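Local coordinates for protein archaeal actin homolog (Thermoplasma acidophilum, PDB 2FSJ) that polymerises into bundles of helical filaments in a reaction that requires nucleoside triphosphate and works best with ATP, at residues Y30-V35 / I44-W49; L26-G31 / P102-A107. All coordinates share one frame; numbering follows the deposited sequence.

In the fold
Coming from the N terminus, strand 22-28 runs into the turn at Gly29-Gly31, and the chain then reverses into strand 32-36. Interaction 1 closes the short hairpin loop between 30-35 and 44-49, with eight residues between its segments. Interaction 2 starts from the same region but reaches much further: 26-31 meets 102-107 after 70 intervening residues, so the hairpin of interaction 1 lies wholly inside the longer span, sharing Tyr30 and Gly31 with it. The two also touch directly, since Lys34 pairs with Asp27 along the backbone and Val35 packs on Ala107. Together they tie three neighbouring strands of one sheet to helix 101-111, with the ATP-binding residues Tyr30 to Lys34 in the first segment of interaction 1.

Interaction 1: Y30-V35 / I44-W49; sequences YGDTKV and IFPSRW
Thr33 and Phe45 face each other as the hydrogen-bonded pair of an antiparallel hairpin. Thr33 N donates to Phe45 O at 2.9 Å, and Phe45 N returns a bond to Thr33 O. Further along, Ser47 N gives Gly31 O an almost straight bond of 2.9 Å. Water joins in as well: one molecule donates to both Tyr30 O and Ser47 O, and another links Gly31 O to Arg48 NE.

The side-chain hydroxyls form a short relay. Thr33 OG1 donates to Ser47 OG at 2.9 Å, and Ser47 OG is bonded in turn to Gly29 O. OG1 stands anti to the carbonyl carbon of Thr33 (chi1 -68°), on the side of Ser47, which leaves Thr33 CG2 near Phe45 CZ, 3.8 Å away. Thr33 CB, placed by the backbone, lies over one face of the Phe45 ring, 4.2 Å from its centroid, in a CH-pi contact. With an alanine here, Ser47 OG would probably lose its hydroxyl donor, and the missing CG2 is likely to leave a gap beside Phe45 CZ.

On the other face of the sheet, Ile44 CD1 packs alongside the bent chain of Lys34, 3.8 Å from Lys34 CD. The two bends let Lys34 NZ fold back to Asp32 O at 2.9 Å.

Tyr30 to Lys34 belong to the ATP site. The hairpin lies between strands 22-28 and 74-77 in the sheet; Thr33 touches Leu26 and Val28, while helix 101-111 covers Val35 and Ser47.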
# COMPACT_ATOMS: atom_id res chain seq x y z
N TYR A 30 -4.11 0.82 -1.92
CA TYR A 30 -4.97 1.86 -2.54
C TYR A 30 -4.13 2.67 -3.53
O TYR A 30 -4.56 2.99 -4.67
CB TYR A 30 -5.60 2.81 -1.47
CG TYR A 30 -6.22 4.01 -2.14
CD1 TYR A 30 -7.47 3.90 -2.78
CD2 TYR A 30 -5.50 5.19 -2.31
CE1 TYR A 30 -8.01 4.97 -3.51
CE2 TYR A 30 -6.04 6.28 -3.06
CZ TYR A 30 -7.30 6.16 -3.64
OH TYR A 30 -7.85 7.20 -4.38
N GLY A 31 -2.90 2.99 -3.12
CA GLY A 31 -2.02 3.83 -3.90
C GLY A 31 -1.15 3.11 -4.92
O GLY A 31 -1.08 3.51 -6.10
N ASP A 32 -0.41 2.10 -4.45
CA ASP A 32 0.57 1.38 -5.26
C ASP A 32 0.45 -0.09 -4.98
O ASP A 32 0.06 -0.45 -3.86
CB ASP A 32 2.02 1.77 -4.93
CG ASP A 32 2.33 3.21 -5.34
OD1 ASP A 32 2.39 3.50 -6.56
OD2 ASP A 32 2.46 4.12 -4.48
N THR A 33 0.79 -0.92 -5.99
CA THR A 33 0.83 -2.37 -5.88
C THR A 33 2.31 -2.73 -5.85
O THR A 33 3.08 -2.28 -6.69
CB THR A 33 0.07 -2.99 -7.12
OG1 THR A 33 -1.34 -2.67 -6.99
CG2 THR A 33 0.18 -4.49 -7.21
N LYS A 34 2.69 -3.54 -4.87
CA LYS A 34 4.04 -4.00 -4.66
C LYS A 34 4.08 -5.49 -4.80
O LYS A 34 3.19 -6.18 -4.30
CB LYS A 34 4.44 -3.69 -3.20
CG LYS A 34 4.79 -2.23 -2.92
CD LYS A 34 3.65 -1.28 -2.80
CE LYS A 34 2.73 -1.61 -1.67
NZ LYS A 34 1.65 -0.58 -1.46
N VAL A 35 5.16 -5.98 -5.38
CA VAL A 35 5.44 -7.39 -5.58
C VAL A 35 6.88 -7.71 -5.14
O VAL A 35 7.84 -6.96 -5.48
CB VAL A 35 5.24 -7.80 -7.12
CG1 VAL A 35 5.14 -9.29 -7.30
CG2 VAL A 35 4.09 -7.06 -7.73
N ILE A 44 7.10 -2.18 -8.07
CA ILE A 44 6.04 -1.31 -7.59
C ILE A 44 5.48 -0.50 -8.75
O ILE A 44 6.23 0.04 -9.53
CB ILE A 44 6.54 -0.39 -6.43
CG1 ILE A 44 5.41 0.45 -5.89
CG2 ILE A 44 7.76 0.55 -6.90
CD1 ILE A 44 5.78 1.23 -4.61
N PHE A 45 4.16 -0.36 -8.82
CA PHE A 45 3.56 0.48 -9.82
C PHE A 45 2.25 1.01 -9.27
O PHE A 45 1.65 0.38 -8.41
CB PHE A 45 3.33 -0.26 -11.17
CG PHE A 45 2.50 -1.57 -11.04
CD1 PHE A 45 1.16 -1.56 -11.01
CD2 PHE A 45 3.16 -2.78 -11.01
CE1 PHE A 45 0.43 -2.74 -10.94
CE2 PHE A 45 2.47 -3.95 -10.88
CZ PHE A 45 1.10 -3.93 -10.84
N PRO A 46 1.79 2.16 -9.77
CA PRO A 46 0.53 2.74 -9.31
C PRO A 46 -0.68 1.81 -9.46
O PRO A 46 -0.81 1.13 -10.49
CB PRO A 46 0.37 4.03 -10.18
CG PRO A 46 1.76 4.36 -10.66
CD PRO A 46 2.46 3.01 -10.77
N SER A 47 -1.53 1.78 -8.43
CA SER A 47 -2.76 0.96 -8.42
C SER A 47 -3.86 1.61 -9.27
O SER A 47 -4.88 2.02 -8.77
CB SER A 47 -3.28 0.73 -6.99
OG SER A 47 -2.40 -0.10 -6.31
N ARG A 48 -3.64 1.63 -10.57
CA ARG A 48 -4.50 2.30 -11.55
C ARG A 48 -4.58 1.46 -12.79
O ARG A 48 -3.57 0.93 -13.23
CB ARG A 48 -3.85 3.61 -11.99
CG ARG A 48 -3.47 4.51 -10.91
CD ARG A 48 -2.94 5.88 -11.40
NE ARG A 48 -2.77 6.76 -10.25
CZ ARG A 48 -2.51 8.06 -10.32
NH1 ARG A 48 -2.38 8.69 -11.49
NH2 ARG A 48 -2.37 8.74 -9.18
N TRP A 49 -5.77 1.35 -13.38
CA TRP A 49 -5.92 0.71 -14.68
C TRP A 49 -7.05 1.34 -15.46
O TRP A 49 -7.93 2.03 -14.86
CB TRP A 49 -6.10 -0.80 -14.58
CG TRP A 49 -7.26 -1.29 -13.78
CD1 TRP A 49 -7.29 -1.50 -12.42
CD2 TRP A 49 -8.53 -1.70 -14.28
NE1 TRP A 49 -8.52 -2.00 -12.06
CE2 TRP A 49 -9.30 -2.14 -13.18
CE3 TRP A 49 -9.11 -1.75 -15.56
CZ2 TRP A 49 -10.62 -2.61 -13.32
CZ3 TRP A 49 -10.40 -2.21 -15.70
CH2 TRP A 49 -11.16 -2.64 -14.58
O HOH W 1 -4.58 4.41 -7.06
O HOH W 2 -1.94 5.90 -7.48

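Interaction 2: L26-G31 / P102-A107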
# COMPACT_ATOMS: atom_id res chain seq x y z
N LEU A 26 2.73 -10.15 -2.35
CA LEU A 26 1.91 -9.22 -3.11
C LEU A 26 1.21 -8.30 -2.12
O LEU A 26 0.73 -8.75 -1.09
CB LEU A 26 0.90 -9.98 -3.93
CG LEU A 26 -0.23 -9.23 -4.65
CD1 LEU A 26 0.27 -8.29 -5.74
CD2 LEU A 26 -1.27 -10.22 -5.18
N ASP A 27 1.20 -7.00 -2.42
CA ASP A 27 0.50 -6.02 -1.58
C ASP A 27 -0.20 -5.05 -2.49
O ASP A 27 0.42 -4.24 -3.13
CB ASP A 27 1.52 -5.36 -0.63
CG ASP A 27 0.91 -4.31 0.29
OD1 ASP A 27 -0.32 -4.12 0.28
OD2 ASP A 27 1.61 -3.62 1.07
N VAL A 28 -1.51 -5.18 -2.60
CA VAL A 28 -2.30 -4.30 -3.49
C VAL A 28 -2.84 -3.15 -2.63
O VAL A 28 -3.95 -3.23 -2.03
CB VAL A 28 -3.44 -5.03 -4.23
CG1 VAL A 28 -4.17 -4.10 -5.21
CG2 VAL A 28 -2.91 -6.23 -4.95
N GLY A 29 -2.06 -2.08 -2.60
CA GLY A 29 -2.42 -0.89 -1.87
C GLY A 29 -3.42 -0.05 -2.65
O GLY A 29 -3.53 -0.13 -3.89
N TYR A 30 -4.11 0.82 -1.92
CA TYR A 30 -4.97 1.86 -2.54
C TYR A 30 -4.13 2.67 -3.53
O TYR A 30 -4.56 2.99 -4.67
CB TYR A 30 -5.60 2.81 -1.47
CG TYR A 30 -6.22 4.01 -2.14
CD1 TYR A 30 -7.47 3.90 -2.78
CD2 TYR A 30 -5.50 5.19 -2.31
CE1 TYR A 30 -8.01 4.97 -3.51
CE2 TYR A 30 -6.04 6.28 -3.06
CZ TYR A 30 -7.30 6.16 -3.64
OH TYR A 30 -7.85 7.20 -4.38
N GLY A 31 -2.90 2.99 -3.12
CA GLY A 31 -2.02 3.83 -3.90
C GLY A 31 -1.15 3.11 -4.92
O GLY A 31 -1.08 3.51 -6.10
N PRO A 102 -7.43 -6.77 -12.20
CA PRO A 102 -6.44 -6.41 -13.23
C PRO A 102 -5.05 -6.09 -12.65
O PRO A 102 -4.04 -6.32 -13.31
CB PRO A 102 -7.06 -5.22 -13.94
CG PRO A 102 -8.53 -5.43 -13.75
CD PRO A 102 -8.65 -5.91 -12.27
N LEU A 103 -5.00 -5.55 -11.42
CA LEU A 103 -3.73 -5.21 -10.79
C LEU A 103 -2.96 -6.46 -10.36
O LEU A 103 -1.72 -6.51 -10.42
CB LEU A 103 -3.96 -4.28 -9.58
CG LEU A 103 -4.63 -2.93 -9.93
CD1 LEU A 103 -4.93 -2.17 -8.66
CD2 LEU A 103 -3.80 -2.09 -10.90
N ILE A 104 -3.70 -7.47 -9.89
CA ILE A 104 -3.12 -8.77 -9.57
C ILE A 104 -2.56 -9.43 -10.83
O ILE A 104 -1.40 -9.91 -10.86
CB ILE A 104 -4.17 -9.67 -8.89
CG1 ILE A 104 -4.50 -9.13 -7.50
CG2 ILE A 104 -3.62 -11.07 -8.74
CD1 ILE A 104 -5.87 -9.52 -6.94
N ALA A 105 -3.33 -9.35 -11.91
CA ALA A 105 -2.85 -9.90 -13.20
C ALA A 105 -1.59 -9.16 -13.65
O ALA A 105 -0.66 -9.78 -14.10
CB ALA A 105 -3.91 -9.77 -14.22
N ALA A 106 -1.60 -7.84 -13.54
CA ALA A 106 -0.47 -7.03 -13.93
C ALA A 106 0.76 -7.33 -13.07
O ALA A 106 1.87 -7.41 -13.59
CB ALA A 106 -0.83 -5.58 -13.89
N ALA A 107 0.55 -7.51 -11.77
CA ALA A 107 1.63 -7.91 -10.86
C ALA A 107 2.32 -9.19 -11.28
O ALA A 107 3.55 -9.25 -11.30
CB ALA A 107 1.12 -8.06 -9.42
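Leu26 reaches from its strand onto the helix with both methyls: CD1 meets Ala107 CB at 3.8 Å, while CD2 meets Ile104 CG1 at 4.1 Å. Its CG stands anti to the backbone N (chi1 171°), on the helix side, and the next torsion (chi2 64°) spreads the two methyls onto residues three apart. The Leu26 and Ile104 side chains cross at about a right angle.

Two residues along the strand, Val28 uses its methyls in the same divided way. CG1 lies 4.0 Å from Leu103 CD1, and CG2 comes to 4.2 Å from Ile104 CG1. Ile104 CG1 is therefore shared, touched by a methyl from each strand residue. Leu103 and Ala107, one helical turn apart, point toward the strand and take the outer positions of the contact, Leu103 opposite Val28 and Ala107 opposite Leu26. All five side chains are buried, and their meeting is wholly apolar.

Between the two strand residues, Asp27 turns to the other face of the sheet, where it touches Asn334, Ala335 and Tyr338 of helix 333-343. The strand thus has an apolar face against helix 101-111 and an acidic side chain on the opposite face, against helix 333-343. Its segment axis and that of helix 102-107 are 9.7 Å apart at closest approach, and their directions differ by 145°, closer to antiparallel than parallel.

Helix 101-111 also covers neighbouring strands through Leu103 on Thr33 and Ala107 on Val35. Helices packed on both faces of a central mixed sheet, with the first strand leading into a nucleotide-binding turn, are characteristic of the actin-like ATPase fold, here holding Tyr30 and Gly31 of the ATP site.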